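Local coordinates for protein putative adenylate cyclase (Vibrio parahaemolyticus, PDB 2ACA) that is a putative adenylate cyclase of the CYTH family, of unconfirmed function, that probably acts on triphosphate substrates as its relatives do, at residues Y48-P51 with Q52-T56. Sequence-based numbering, arbitrary orientation.
Sequences YDTP and QRTLT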
loop_
_atom_site.group_PDB
_atom_site.type_symbol
_atom_site.label_atom_id
_atom_site.label_comp_id
_atom_site.label_asym_id
_atom_site.label_seq_id
_atom_site.Cartn_x
_atom_site.Cartn_y
_atom_site.Cartn_z
ATOM N N TYR A 48 8.047 2.313 11.545
ATOM C CA TYR A 48 7.919 3.766 11.427
ATOM C C TYR A 48 7.124 4.427 12.534
ATOM O O TYR A 48 6.287 3.802 13.191
ATOM C CB TYR A 48 7.248 4.147 10.110
ATOM C CG TYR A 48 8.048 3.837 8.883
ATOM C CD1 TYR A 48 8.122 2.541 8.389
ATOM C CD2 TYR A 48 8.728 4.843 8.205
ATOM C CE1 TYR A 48 8.852 2.255 7.254
ATOM C CE2 TYR A 48 9.462 4.565 7.065
ATOM C CZ TYR A 48 9.519 3.272 6.598
ATOM O OH TYR A 48 10.247 2.983 5.479
ATOM N N ASP A 49 7.386 5.718 12.709
ATOM C CA ASP A 49 6.678 6.534 13.683
ATOM C C ASP A 49 7.041 8.004 13.460
ATOM O O ASP A 49 7.990 8.314 12.746
ATOM C CB ASP A 49 7.022 6.118 15.119
ATOM C CG ASP A 49 5.895 6.439 16.099
ATOM O OD1 ASP A 49 5.074 7.329 15.780
ATOM O OD2 ASP A 49 5.827 5.814 17.183
ATOM N N THR A 50 6.276 8.903 14.064
ATOM C CA THR A 50 6.531 10.329 13.925
ATOM C C THR A 50 7.666 10.728 14.863
ATOM O O THR A 50 8.168 9.905 15.637
ATOM C CB THR A 50 5.286 11.148 14.289
ATOM O OG1 THR A 50 4.988 10.966 15.677
ATOM C CG2 THR A 50 4.087 10.694 13.462
ATOM N N PRO A 51 8.094 11.998 14.805
ATOM C CA PRO A 51 9.180 12.447 15.682
ATOM C C PRO A 51 8.886 12.263 17.175
ATOM O O PRO A 51 9.754 11.813 17.922
ATOM C CB PRO A 51 9.350 13.911 15.290
ATOM C CG PRO A 51 9.036 13.882 13.819
ATOM C CD PRO A 51 7.786 13.024 13.791
ATOM N N GLN A 52 7.674 12.593 17.616
ATOM C CA GLN A 52 7.356 12.433 19.033
ATOM C C GLN A 52 6.941 11.007 19.391
ATOM O O GLN A 52 6.528 10.738 20.520
ATOM C CB GLN A 52 6.270 13.421 19.485
ATOM C CG GLN A 52 4.955 13.328 18.737
ATOM C CD GLN A 52 4.879 14.305 17.585
ATOM O OE1 GLN A 52 4.919 15.518 17.788
ATOM N NE2 GLN A 52 4.773 13.784 16.370
ATOM N N ARG A 53 7.055 10.096 18.426
ATOM C CA ARG A 53 6.727 8.690 18.648
ATOM C C ARG A 53 5.272 8.485 19.051
ATOM O O ARG A 53 4.965 7.710 19.959
ATOM C CB ARG A 53 7.657 8.117 19.724
ATOM C CG ARG A 53 9.135 8.198 19.362
ATOM C CD ARG A 53 9.459 7.282 18.191
ATOM N NE ARG A 53 10.888 7.242 17.882
ATOM C CZ ARG A 53 11.542 8.174 17.194
ATOM N NH1 ARG A 53 10.901 9.238 16.731
ATOM N NH2 ARG A 53 12.841 8.034 16.956
ATOM N N THR A 54 4.386 9.174 18.342
ATOM C CA THR A 54 2.943 9.129 18.580
ATOM C C THR A 54 2.311 7.735 18.513
ATOM O O THR A 54 1.507 7.365 19.375
ATOM C CB THR A 54 2.240 10.067 17.586
ATOM O OG1 THR A 54 2.729 11.397 17.799
ATOM C CG2 THR A 54 0.723 10.036 17.763
ATOM N N LEU A 55 2.657 6.970 17.487
ATOM C CA LEU A 55 2.123 5.628 17.354
ATOM C C LEU A 55 2.567 4.731 18.522
ATOM O O LEU A 55 1.775 3.949 19.049
ATOM C CB LEU A 55 2.568 5.024 16.025
ATOM C CG LEU A 55 1.974 5.741 14.809
ATOM C CD1 LEU A 55 2.557 5.163 13.539
ATOM C CD2 LEU A 55 0.461 5.599 14.830
ATOM N N THR A 56 3.825 4.858 18.930
ATOM C CA THR A 56 4.341 4.048 20.025
ATOM C C THR A 56 3.653 4.381 21.354
ATOM O O THR A 56 3.391 3.492 22.159
ATOM C CB THR A 56 5.870 4.221 20.169
ATOM O OG1 THR A 56 6.501 3.904 18.922
ATOM C CG2 THR A 56 6.418 3.276 21.232
#
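The carboxylate of Asp-49 takes the backbone N-H groups of Leu-55 and Thr-56, in the first turn of the short helix that follows. Leu-55 N donates to OD1 of Asp-49 at 3.0 Å, and Thr-56 N donates to OD2 of Asp-49 at 2.8 Å. Both come from the syn sides, each about 20° out of the carboxylate plane. The hydroxyl OG1 of Thr-56 also donates to OD2 of Asp-49, at 2.7 Å. Asp-49 OD1 takes a second bond from Thr-50 N. Four donors thus fix the rotation of this buried group, and they and the helix start would probably stabilise its negative charge. CG of Asp-49 lies anti to the backbone N (chi1 -153°), which sets the carboxylate against the start of the helix.

Thr-50 OG1 accepts two nearly straight bonds. Gln-52 NE2 donates to Thr-50 OG1 at 2.9 Å, with OG1 in the amide plane. Thr-54 N donates to Thr-50 OG1 at 3.3 Å.

Residues Thr-50 to Arg-53 form a type I beta turn, closed by Arg-53 N on Thr-50 O at 3.0 Å. Arg-53 NH1 adds a weak bond to the same oxygen.

CB and CG of Leu-55 lie alongside the carboxylate, CB being 3.4 Å from Asp-49 OD1.

The turn joins strand 35-49 to helix 54-57. Arg-53 also forms a salt bridge with Glu-106, at the start of neighbouring strand 106-120. Leu-55 packs on Leu-62 of strand 61-68 and on Tyr-105.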